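Local coordinates for protein peptidase M28 (Shewanella amazonensis SB2B, PDB 3IIB) that probably acts as a zinc-dependent carboxypeptidase or dipeptidase of the M28 family, with two zinc ions in its active site and a homodimer as the active form, at residues T93-I99 with A195-A200; V9-A14 with A424-V429; I82-Q88 with L208-M212; L116-Q120 with A160-K164. All blocks are in the same frame, centred on the assembly; numbering follows the deposited sequence. Where two conformers were deposited one is given.

Interaction 1 (T93-I99 with A195-A200)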
loop_
_atom_site.group_PDB
_atom_site.type_symbol
_atom_site.label_atom_id
_atom_site.label_comp_id
_atom_site.label_asym_id
_atom_site.label_seq_id
_atom_site.Cartn_x
_atom_site.Cartn_y
_atom_site.Cartn_z
ATOM N N THR A 93 -8.075 11.224 1.084
ATOM C CA THR A 93 -9.370 10.825 1.607
ATOM C C THR A 93 -9.909 11.891 2.569
ATOM O O THR A 93 -9.150 12.550 3.275
ATOM C CB THR A 93 -9.279 9.442 2.301
ATOM O OG1 THR A 93 -10.601 8.910 2.463
ATOM C CG2 THR A 93 -8.574 9.564 3.639
ATOM N N ALA A 94 -11.226 12.036 2.614
ATOM C CA ALA A 94 -11.848 12.970 3.536
ATOM C C ALA A 94 -11.564 12.484 4.962
ATOM O O ALA A 94 -11.583 11.263 5.239
ATOM C CB ALA A 94 -13.392 13.023 3.299
ATOM N N LEU A 95 -11.355 13.440 5.856
ATOM C CA LEU A 95 -11.413 13.162 7.281
ATOM C C LEU A 95 -12.852 12.881 7.655
ATOM O O LEU A 95 -13.775 13.448 7.086
ATOM C CB LEU A 95 -10.825 14.317 8.100
ATOM C CG LEU A 95 -9.351 14.629 7.775
ATOM C CD1 LEU A 95 -8.793 15.682 8.794
ATOM C CD2 LEU A 95 -8.496 13.367 7.718
ATOM N N GLY A 96 -13.035 11.958 8.604
ATOM C CA GLY A 96 -14.358 11.559 9.040
ATOM C C GLY A 96 -15.171 12.710 9.561
ATOM O O GLY A 96 -14.792 13.352 10.505
ATOM N N GLY A 97 -16.309 12.946 8.941
ATOM C CA GLY A 97 -17.150 14.065 9.289
ATOM C C GLY A 97 -16.934 15.327 8.463
ATOM O O GLY A 97 -17.701 16.278 8.632
ATOM N N SER A 98 -15.965 15.334 7.542
ATOM C CA SER A 98 -15.728 16.525 6.718
ATOM C C SER A 98 -16.983 16.912 5.962
ATOM O O SER A 98 -17.700 16.059 5.412
ATOM C CB SER A 98 -14.605 16.289 5.679
ATOM O OG SER A 98 -14.365 17.484 4.958
ATOM N N ILE A 99 -17.212 18.210 5.845
ATOM C CA ILE A 99 -18.164 18.717 4.898
ATOM C C ILE A 99 -17.592 18.533 3.483
ATOM O O ILE A 99 -16.395 18.339 3.294
ATOM C CB ILE A 99 -18.493 20.233 5.146
ATOM C CG1 ILE A 99 -17.260 21.134 4.958
ATOM C CG2 ILE A 99 -19.070 20.428 6.566
ATOM C CD1 ILE A 99 -17.625 22.644 4.752
ATOM N N ALA A 195 -17.065 25.589 9.418
ATOM C CA ALA A 195 -16.629 24.257 8.975
ATOM C C ALA A 195 -16.012 24.364 7.586
ATOM O O ALA A 195 -16.529 25.057 6.701
ATOM C CB ALA A 195 -17.824 23.258 8.962
ATOM N N ILE A 196 -14.838 23.754 7.426
ATOM C CA ILE A 196 -14.181 23.727 6.130
ATOM C C ILE A 196 -13.859 22.264 5.713
ATOM O O ILE A 196 -13.690 21.402 6.572
ATOM C CB ILE A 196 -12.894 24.619 6.115
ATOM C CG1 ILE A 196 -11.883 24.090 7.136
ATOM C CG2 ILE A 196 -13.276 26.145 6.262
ATOM C CD1 ILE A 196 -10.447 24.727 7.031
ATOM N N PRO A 197 -13.773 21.997 4.398
ATOM C CA PRO A 197 -13.359 20.677 3.919
ATOM C C PRO A 197 -11.987 20.281 4.451
ATOM O O PRO A 197 -11.084 21.108 4.528
ATOM C CB PRO A 197 -13.324 20.831 2.407
ATOM C CG PRO A 197 -14.087 22.012 2.106
ATOM C CD PRO A 197 -13.988 22.926 3.278
ATOM N N ALA A 198 -11.843 19.007 4.789
ATOM C CA ALA A 198 -10.681 18.507 5.511
ATOM C C ALA A 198 -10.365 17.105 4.987
ATOM O O ALA A 198 -11.240 16.252 5.010
ATOM C CB ALA A 198 -10.983 18.422 7.016
ATOM N N ALA A 199 -9.122 16.888 4.537
ATOM C CA ALA A 199 -8.700 15.646 3.932
ATOM C C ALA A 199 -7.295 15.294 4.377
ATOM O O ALA A 199 -6.527 16.163 4.782
ATOM C CB ALA A 199 -8.746 15.770 2.422
ATOM N N ALA A 200 -6.994 14.006 4.321
ATOM C CA ALA A 200 -5.637 13.479 4.512
ATOM C C ALA A 200 -5.098 13.000 3.169
ATOM O O ALA A 200 -5.838 12.422 2.360
ATOM C CB ALA A 200 -5.647 12.327 5.511
#
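Two strand ends lie antiparallel here, and one of them then loops back over its partner. Thr93 and Ala200 form a hydrogen-bonded pair, N to O at 2.8 Å in both directions; Leu95 N reaches Ala198 O at 2.9 Å. The type II turn from Leu95 to Ser98, with Gly97 at a positive phi, swings the chain round so that Ser98 points back at the strand. Its OG accepts a bond from Ala198 N at 3.0 Å. Small alanines provide the hollows: Leu95 straddles two of them, CD1 lying 3.9 Å from Ala198 CB and CD2 3.8 Å from Ala200 CB. Further along, Ile99 fits between Ala195 and Pro197, its CG2 3.9 Å from Ala195 CB and its CD1 3.9 Å from Pro197 CD. Helix 145-163 covers one face, touching Leu95, Ile196 and Ala198, whereas strand 220-242 packs on Ala94, Pro197 and Ala199; strand 168-172 runs parallel to 198-201 on its other edge.

Interaction 2 (V9-A14 with A424-V429)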
loop_
_atom_site.group_PDB
_atom_site.type_symbol
_atom_site.label_atom_id
_atom_site.label_comp_id
_atom_site.label_asym_id
_atom_site.label_seq_id
_atom_site.Cartn_x
_atom_site.Cartn_y
_atom_site.Cartn_z
ATOM N N VAL A 9 -5.518 -24.147 34.783
ATOM C CA VAL A 9 -6.578 -23.915 33.797
ATOM C C VAL A 9 -6.116 -22.821 32.822
ATOM O O VAL A 9 -6.293 -22.948 31.622
ATOM C CB VAL A 9 -7.882 -23.498 34.468
ATOM C CG1 VAL A 9 -8.880 -22.932 33.439
ATOM C CG2 VAL A 9 -8.455 -24.696 35.213
ATOM N N ALA A 10 -5.504 -21.758 33.341
ATOM C CA ALA A 10 -5.036 -20.678 32.478
ATOM C C ALA A 10 -3.945 -21.188 31.501
ATOM O O ALA A 10 -3.920 -20.833 30.343
ATOM C CB ALA A 10 -4.504 -19.546 33.316
ATOM N N GLU A 11 -3.054 -22.030 31.987
ATOM C CA GLU A 11 -2.080 -22.658 31.100
ATOM C C GLU A 11 -2.759 -23.453 29.971
ATOM O O GLU A 11 -2.361 -23.359 28.810
ATOM C CB GLU A 11 -1.122 -23.523 31.911
ATOM C CG GLU A 11 -0.221 -22.632 32.702
ATOM C CD GLU A 11 0.589 -23.332 33.747
ATOM O OE1 GLU A 11 0.346 -24.529 34.014
ATOM O OE2 GLU A 11 1.471 -22.645 34.305
ATOM N N GLN A 12 -3.817 -24.198 30.312
ATOM C CA GLN A 12 -4.555 -24.996 29.347
ATOM C C GLN A 12 -5.350 -24.149 28.372
ATOM O O GLN A 12 -5.411 -24.496 27.179
ATOM C CB GLN A 12 -5.451 -26.000 30.038
ATOM C CG GLN A 12 -4.603 -27.075 30.641
ATOM C CD GLN A 12 -5.242 -27.888 31.747
ATOM O OE1 GLN A 12 -6.421 -27.709 32.090
ATOM N NE2 GLN A 12 -4.460 -28.843 32.292
ATOM N N LEU A 13 -5.917 -23.040 28.852
ATOM C CA LEU A 13 -6.572 -22.082 27.958
ATOM C C LEU A 13 -5.606 -21.557 26.911
ATOM O O LEU A 13 -5.949 -21.437 25.720
ATOM C CB LEU A 13 -7.217 -20.933 28.741
ATOM C CG LEU A 13 -8.447 -21.331 29.577
ATOM C CD1 LEU A 13 -8.778 -20.220 30.630
ATOM C CD2 LEU A 13 -9.652 -21.625 28.635
ATOM N N ALA A 14 -4.382 -21.253 27.327
ATOM C CA ALA A 14 -3.390 -20.791 26.369
ATOM C C ALA A 14 -3.050 -21.855 25.357
ATOM O O ALA A 14 -2.825 -21.533 24.209
ATOM C CB ALA A 14 -2.173 -20.335 27.055
ATOM N N ALA A 424 -7.696 -15.086 27.387
ATOM C CA ALA A 424 -8.342 -16.228 28.019
ATOM C C ALA A 424 -7.791 -16.405 29.439
ATOM O O ALA A 424 -8.563 -16.613 30.394
ATOM C CB ALA A 424 -8.193 -17.473 27.182
ATOM N N GLN A 425 -6.474 -16.313 29.592
ATOM C CA GLN A 425 -5.850 -16.369 30.898
ATOM C C GLN A 425 -6.360 -15.215 31.781
ATOM O O GLN A 425 -6.723 -15.406 32.944
ATOM C CB GLN A 425 -4.321 -16.283 30.814
ATOM C CG GLN A 425 -3.686 -17.483 30.123
ATOM C CD GLN A 425 -2.185 -17.559 30.247
ATOM O OE1 GLN A 425 -1.530 -16.534 30.379
ATOM N NE2 GLN A 425 -1.637 -18.778 30.243
ATOM N N PHE A 426 -6.317 -13.995 31.238
ATOM C CA PHE A 426 -6.782 -12.833 31.988
ATOM C C PHE A 426 -8.223 -13.008 32.457
ATOM O O PHE A 426 -8.534 -12.760 33.637
ATOM C CB PHE A 426 -6.652 -11.565 31.125
ATOM C CG PHE A 426 -7.173 -10.317 31.782
ATOM C CD1 PHE A 426 -6.377 -9.602 32.657
ATOM C CD2 PHE A 426 -8.436 -9.813 31.480
ATOM C CE1 PHE A 426 -6.833 -8.431 33.234
ATOM C CE2 PHE A 426 -8.897 -8.655 32.085
ATOM C CZ PHE A 426 -8.105 -7.969 32.954
ATOM N N ALA A 427 -9.122 -13.337 31.545
ATOM C CA ALA A 427 -10.531 -13.423 31.892
ATOM C C ALA A 427 -10.738 -14.562 32.900
ATOM O O ALA A 427 -11.444 -14.381 33.866
ATOM C CB ALA A 427 -11.426 -13.593 30.671
ATOM N N TRP A 428 -10.059 -15.693 32.723
ATOM C CA TRP A 428 -10.201 -16.786 33.687
ATOM C C TRP A 428 -9.625 -16.418 35.063
ATOM O O TRP A 428 -10.290 -16.563 36.092
ATOM C CB TRP A 428 -9.589 -18.079 33.170
ATOM C CG TRP A 428 -9.804 -19.165 34.139
ATOM C CD1 TRP A 428 -8.911 -19.685 35.025
ATOM C CD2 TRP A 428 -11.042 -19.825 34.377
ATOM N NE1 TRP A 428 -9.522 -20.647 35.809
ATOM C CE2 TRP A 428 -10.829 -20.754 35.419
ATOM C CE3 TRP A 428 -12.314 -19.721 33.811
ATOM C CZ2 TRP A 428 -11.842 -21.562 35.900
ATOM C CZ3 TRP A 428 -13.333 -20.519 34.329
ATOM C CH2 TRP A 428 -13.080 -21.421 35.349
ATOM N N VAL A 429 -8.382 -15.967 35.113
ATOM C CA VAL A 429 -7.780 -15.601 36.380
ATOM C C VAL A 429 -8.594 -14.508 37.092
ATOM O O VAL A 429 -8.913 -14.642 38.285
ATOM C CB VAL A 429 -6.285 -15.195 36.217
ATOM C CG1 VAL A 429 -5.747 -14.653 37.514
ATOM C CG2 VAL A 429 -5.440 -16.435 35.768
#
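Gln425, Trp428 and Leu13 carry most of this contact between two nearly antiparallel helices, whose short axes approach to 8.7 Å at 152°. Ala10 faces the other helix, with its CA just 4.7 Å from the CA of Gln425. Gln425 has the most surface covered. Its side chain extends alongside Ala10, CG lying 3.9 Å from Ala10 CB, and its NE2 donates to Ala10 O at 3.1 Å. That carbonyl already accepts the helical bond from Ala14 N, at 3.1 Å, so the glutamine adds a second donor without breaking the helix. Trp428 offers a ring face to Val9: CG1 sits 3.5 Å from the centroid of the five-membered ring, 16° off its normal, a CH-pi contact. The indole NE1 is bonded to Asn6, one turn earlier on the first helix. Leu13 fills the space beside the tryptophan, with CD1 3.4 Å from Trp428 CB, and its CB meets Ala424 CB at 3.9 Å. The contact joins the N-terminal helix 3-19 to helix 413-432 near the C-terminus, far from the zinc site. Helix 267-285 closes one side through Ile284, which touches both Leu13 and Trp428, while Phe426 points away from helix 3-19 to pack on strands 324-329 and 387-392.

Interaction 3 (I82-Q88 with L208-M212); sequences ILSPFPQ and LINAM
A beta hairpin tip packs against a helix at the subunit interface. Strand 82-84 and helix 208-212 run nearly parallel, 11° between short axes 11.6 Å apart, with Ile82 level with Ile209 and Pro85 with Met212. The hairpin closes through Ile82 N to Gln88 O at 2.7 Å and Gln88 N to Ile82 O at 3.1 Å, its loop containing a cis peptide before Pro85. Leu83 and Ser84 both face Val220, a classic beta bulge in the strand pairing with 220-242. Met212, a selenomethionine (chi1 m, chi2 and chi3 t), reaches into the hairpin: CE lies 3.6 Å from Ile82 CD1 and 3.4 Å from Phe86 O, SE 3.6 Å from Pro85 CD. Phe86 (chi1 m) makes an oblique Met-aromatic contact, SE 5.1 Å from its ring centroid. Ile82 (m, t) places CD1 3.9 Å from Leu208 CD2 and 4.0 Å from Ile209 CG1. Gln88 OE1 approaches Leu208 CD2 at 3.6 Å, and its NE2 donates to Thr31 O of the second subunit.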
loop_
_atom_site.group_PDB
_atom_site.type_symbol
_atom_site.label_atom_id
_atom_site.label_comp_id
_atom_site.label_asym_id
_atom_site.label_seq_id
_atom_site.Cartn_x
_atom_site.Cartn_y
_atom_site.Cartn_z
ATOM N N ILE A 82 -2.174 18.272 -7.519
ATOM C CA ILE A 82 -1.380 19.497 -7.526
ATOM C C ILE A 82 -1.551 20.140 -8.886
ATOM O O ILE A 82 -1.412 19.478 -9.933
ATOM C CB ILE A 82 0.078 19.165 -7.285
ATOM C CG1 ILE A 82 0.262 18.659 -5.841
ATOM C CG2 ILE A 82 0.926 20.372 -7.538
ATOM C CD1 ILE A 82 1.719 18.040 -5.719
ATOM N N LEU A 83 -1.888 21.425 -8.877
ATOM C CA LEU A 83 -2.078 22.198 -10.120
ATOM C C LEU A 83 -0.806 22.898 -10.567
ATOM O O LEU A 83 -0.573 23.057 -11.778
ATOM C CB LEU A 83 -3.213 23.225 -9.970
ATOM C CG LEU A 83 -4.606 22.681 -9.623
ATOM C CD1 LEU A 83 -5.598 23.860 -9.466
ATOM C CD2 LEU A 83 -5.113 21.718 -10.666
ATOM N N SER A 84 0.003 23.298 -9.595
ATOM C CA SER A 84 1.258 23.976 -9.849
ATOM C C SER A 84 2.146 23.887 -8.607
ATOM O O SER A 84 1.655 23.791 -7.492
ATOM C CB SER A 84 1.022 25.438 -10.272
ATOM O OG SER A 84 0.401 26.163 -9.243
ATOM N N PRO A 85 3.488 23.907 -8.805
ATOM C CA PRO A 85 4.255 24.141 -10.053
ATOM C C PRO A 85 4.257 22.989 -11.103
ATOM O O PRO A 85 4.362 23.252 -12.288
ATOM C CB PRO A 85 5.657 24.367 -9.535
ATOM C CG PRO A 85 5.723 23.602 -8.235
ATOM C CD PRO A 85 4.365 23.662 -7.655
ATOM N N PHE A 86 4.163 21.740 -10.647
ATOM C CA PHE A 86 4.284 20.575 -11.508
ATOM C C PHE A 86 3.017 19.756 -11.314
ATOM O O PHE A 86 2.829 19.147 -10.240
ATOM C CB PHE A 86 5.491 19.734 -11.085
ATOM C CG PHE A 86 6.750 20.540 -10.922
ATOM C CD1 PHE A 86 7.285 21.232 -12.007
ATOM C CD2 PHE A 86 7.367 20.658 -9.681
ATOM C CE1 PHE A 86 8.412 21.986 -11.861
ATOM C CE2 PHE A 86 8.510 21.404 -9.550
ATOM C CZ PHE A 86 9.020 22.074 -10.620
ATOM N N PRO A 87 2.150 19.732 -12.337
ATOM C CA PRO A 87 0.866 19.126 -12.072
ATOM C C PRO A 87 0.989 17.622 -11.838
ATOM O O PRO A 87 1.625 16.934 -12.619
ATOM C CB PRO A 87 0.084 19.411 -13.356
ATOM C CG PRO A 87 0.737 20.555 -13.962
ATOM C CD PRO A 87 2.164 20.433 -13.638
ATOM N N GLN A 88 0.335 17.116 -10.808
ATOM C CA GLN A 88 0.379 15.714 -10.476
ATOM C C GLN A 88 -0.843 15.282 -9.680
ATOM O O GLN A 88 -1.368 16.063 -8.885
ATOM C CB GLN A 88 1.582 15.445 -9.585
ATOM C CG GLN A 88 2.898 15.610 -10.231
ATOM C CD GLN A 88 3.934 14.684 -9.712
ATOM O OE1 GLN A 88 3.639 13.556 -9.405
ATOM N NE2 GLN A 88 5.206 15.124 -9.712
ATOM N N LEU A 208 5.961 14.622 -1.654
ATOM C CA LEU A 208 6.009 15.280 -2.960
ATOM C C LEU A 208 5.778 16.787 -2.832
ATOM O O LEU A 208 6.472 17.600 -3.463
ATOM C CB LEU A 208 4.979 14.668 -3.909
ATOM C CG LEU A 208 4.793 15.316 -5.282
ATOM C CD1 LEU A 208 6.099 15.204 -6.069
ATOM C CD2 LEU A 208 3.606 14.585 -5.999
ATOM N N ILE A 209 4.796 17.155 -2.020
ATOM C CA ILE A 209 4.454 18.541 -1.844
ATOM C C ILE A 209 5.695 19.223 -1.214
ATOM O O ILE A 209 6.095 20.309 -1.619
ATOM C CB ILE A 209 3.229 18.726 -0.971
ATOM C CG1 ILE A 209 1.973 18.306 -1.728
ATOM C CG2 ILE A 209 3.094 20.203 -0.547
ATOM C CD1 ILE A 209 0.626 18.489 -0.940
ATOM N N ASN A 210 6.297 18.568 -0.234
ATOM C CA ASN A 210 7.491 19.104 0.429
ATOM C C ASN A 210 8.622 19.361 -0.582
ATOM O O ASN A 210 9.267 20.407 -0.533
ATOM C CB ASN A 210 8.014 18.160 1.512
ATOM C CG ASN A 210 7.252 18.263 2.844
ATOM O OD1 ASN A 210 6.561 19.253 3.139
ATOM N ND2 ASN A 210 7.449 17.247 3.691
ATOM N N ALA A 211 8.864 18.411 -1.486
ATOM C CA ALA A 211 9.919 18.526 -2.515
ATOM C C ALA A 211 9.710 19.742 -3.428
ATOM O O ALA A 211 10.665 20.397 -3.855
ATOM C CB ALA A 211 9.942 17.246 -3.351
HETATM N N MSE A 212 8.450 20.045 -3.737
HETATM C CA MSE A 212 8.135 21.253 -4.495
HETATM C C MSE A 212 8.347 22.557 -3.702
HETATM O O MSE A 212 8.844 23.539 -4.257
HETATM C CB MSE A 212 6.693 21.164 -4.982
HETATM C CG MSE A 212 6.534 20.160 -6.106
HETATM SE SE MSE A 212 4.770 20.152 -6.855
HETATM C CE MSE A 212 4.818 18.335 -7.615
#

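Interaction 4 (L116-Q120 with A160-K164)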
loop_
_atom_site.group_PDB
_atom_site.type_symbol
_atom_site.label_atom_id
_atom_site.label_comp_id
_atom_site.label_asym_id
_atom_site.label_seq_id
_atom_site.Cartn_x
_atom_site.Cartn_y
_atom_site.Cartn_z
ATOM N N LEU A 116 0.190 20.861 14.075
ATOM C CA LEU A 116 -0.993 21.565 14.569
ATOM C C LEU A 116 -0.632 22.789 15.422
ATOM O O LEU A 116 -1.197 23.865 15.219
ATOM C CB LEU A 116 -1.892 20.608 15.375
ATOM C CG LEU A 116 -3.093 21.268 16.080
ATOM C CD1 LEU A 116 -4.140 21.823 15.091
ATOM C CD2 LEU A 116 -3.735 20.271 17.056
ATOM N N GLN A 117 0.320 22.648 16.347
ATOM C CA GLN A 117 0.711 23.783 17.193
ATOM C C GLN A 117 1.197 24.976 16.371
ATOM O O GLN A 117 0.841 26.111 16.640
ATOM C CB GLN A 117 1.781 23.379 18.204
ATOM C CG GLN A 117 2.042 24.451 19.289
ATOM C CD GLN A 117 0.774 24.862 20.068
ATOM O OE1 GLN A 117 0.238 25.966 19.882
ATOM N NE2 GLN A 117 0.291 23.966 20.936
ATOM N N ASP A 118 1.991 24.698 15.335
ATOM C CA ASP A 118 2.469 25.745 14.438
ATOM C C ASP A 118 1.329 26.440 13.710
ATOM O O ASP A 118 1.303 27.658 13.593
ATOM C CB ASP A 118 3.489 25.167 13.461
ATOM C CG ASP A 118 4.787 24.795 14.154
ATOM O OD1 ASP A 118 5.282 25.611 14.966
ATOM O OD2 ASP A 118 5.313 23.699 13.908
ATOM N N LEU A 119 0.354 25.660 13.282
ATOM C CA LEU A 119 -0.845 26.201 12.655
ATOM C C LEU A 119 -1.612 27.080 13.647
ATOM O O LEU A 119 -2.041 28.189 13.307
ATOM C CB LEU A 119 -1.722 25.060 12.163
ATOM C CG LEU A 119 -3.087 25.430 11.632
ATOM C CD1 LEU A 119 -3.007 26.526 10.525
ATOM C CD2 LEU A 119 -3.800 24.144 11.148
ATOM N N GLN A 120 -1.754 26.575 14.874
ATOM C CA GLN A 120 -2.454 27.323 15.935
ATOM C C GLN A 120 -1.747 28.653 16.259
ATOM O O GLN A 120 -2.406 29.632 16.633
ATOM C CB GLN A 120 -2.602 26.468 17.197
ATOM C CG GLN A 120 -3.633 25.360 17.072
ATOM C CD GLN A 120 -3.594 24.338 18.197
ATOM O OE1 GLN A 120 -2.521 23.986 18.705
ATOM N NE2 GLN A 120 -4.775 23.811 18.561
ATOM N N ALA A 160 -8.503 24.841 13.664
ATOM C CA ALA A 160 -7.380 25.776 13.759
ATOM C C ALA A 160 -7.119 26.491 12.426
ATOM O O ALA A 160 -6.828 27.685 12.412
ATOM C CB ALA A 160 -6.115 25.035 14.244
ATOM N N ALA A 161 -7.243 25.773 11.312
ATOM C CA ALA A 161 -7.028 26.365 10.006
ATOM C C ALA A 161 -8.119 27.380 9.671
ATOM O O ALA A 161 -7.832 28.470 9.217
ATOM C CB ALA A 161 -6.959 25.292 8.930
ATOM N N ALA A 162 -9.380 27.027 9.912
ATOM C CA ALA A 162 -10.501 27.975 9.672
ATOM C C ALA A 162 -10.381 29.263 10.479
ATOM O O ALA A 162 -10.675 30.347 9.956
ATOM C CB ALA A 162 -11.867 27.333 9.927
ATOM N N GLU A 163 -9.901 29.155 11.707
ATOM C CA GLU A 163 -9.642 30.311 12.569
ATOM C C GLU A 163 -8.679 31.302 11.962
ATOM O O GLU A 163 -8.776 32.495 12.227
ATOM C CB GLU A 163 -9.160 29.873 13.966
ATOM C CG GLU A 163 -10.259 29.208 14.737
ATOM C CD GLU A 163 -9.819 28.703 16.100
ATOM O OE1 GLU A 163 -8.654 28.247 16.248
ATOM O OE2 GLU A 163 -10.651 28.755 17.026
ATOM N N LYS A 164 -7.790 30.806 11.102
ATOM C CA LYS A 164 -6.791 31.647 10.438
ATOM C C LYS A 164 -7.194 32.064 9.054
ATOM O O LYS A 164 -6.428 32.756 8.373
ATOM C CB LYS A 164 -5.458 30.925 10.369
ATOM C CG LYS A 164 -5.054 30.347 11.660
ATOM C CD LYS A 164 -4.669 31.385 12.696
ATOM C CE LYS A 164 -4.433 30.727 14.052
ATOM N NZ LYS A 164 -4.090 31.738 15.087
#
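Helix-to-helix packing brings the short helix 116-120 against the C-terminal end of helix 145-163, both lying against strand 131-134 of the sheet, through Leu119 on Ile134 and Ala161 on Ala132. Leu116 opens the first helix, and its CD1 comes to 3.9 Å from Ala160 CB. One turn on from Leu116, Leu119 has the most surface covered of the five: its CD2 lies on the small side chains of the second helix, 4.0 Å from the CB of Ala160 and 4.0 Å from the CB of Ala161, while Leu127 also touches the leucine. Gln120 points its CB away, yet its CG still rests 3.8 Å from Ala160 CB, so that one methyl meets three side chains of the short helix. Beyond the alanines, Lys164 stretches back along this end of helix 116-120. Its ammonium is shared between two carbonyls, that of Ala122 and that of Gln120, with Lys164 NZ lying 3.1 Å from Gln120 O.

Interactions 1, 3 and 4 lie on the same side of the chain's centre; interaction 2 is on the opposite side, its centre about 44 Å from that of interaction 1. Interactions 1, 2 and 4 are buried, whereas interaction 3 is partly exposed and alone has the second subunit against its segments. Interaction 1 relies on backbone pairing; interactions 2 and 4 join helices through apolar side chains and one side-chain-to-carbonyl bond each, and interaction 3 has no hydrogen bond between its segments. Interactions 1 and 4 touch where Ile196 meets Ala161 and Ala162. Interactions 1 and 3 use consecutive elements, strands 62-84 and 88-94, then strand 198-201 and helix 203-213.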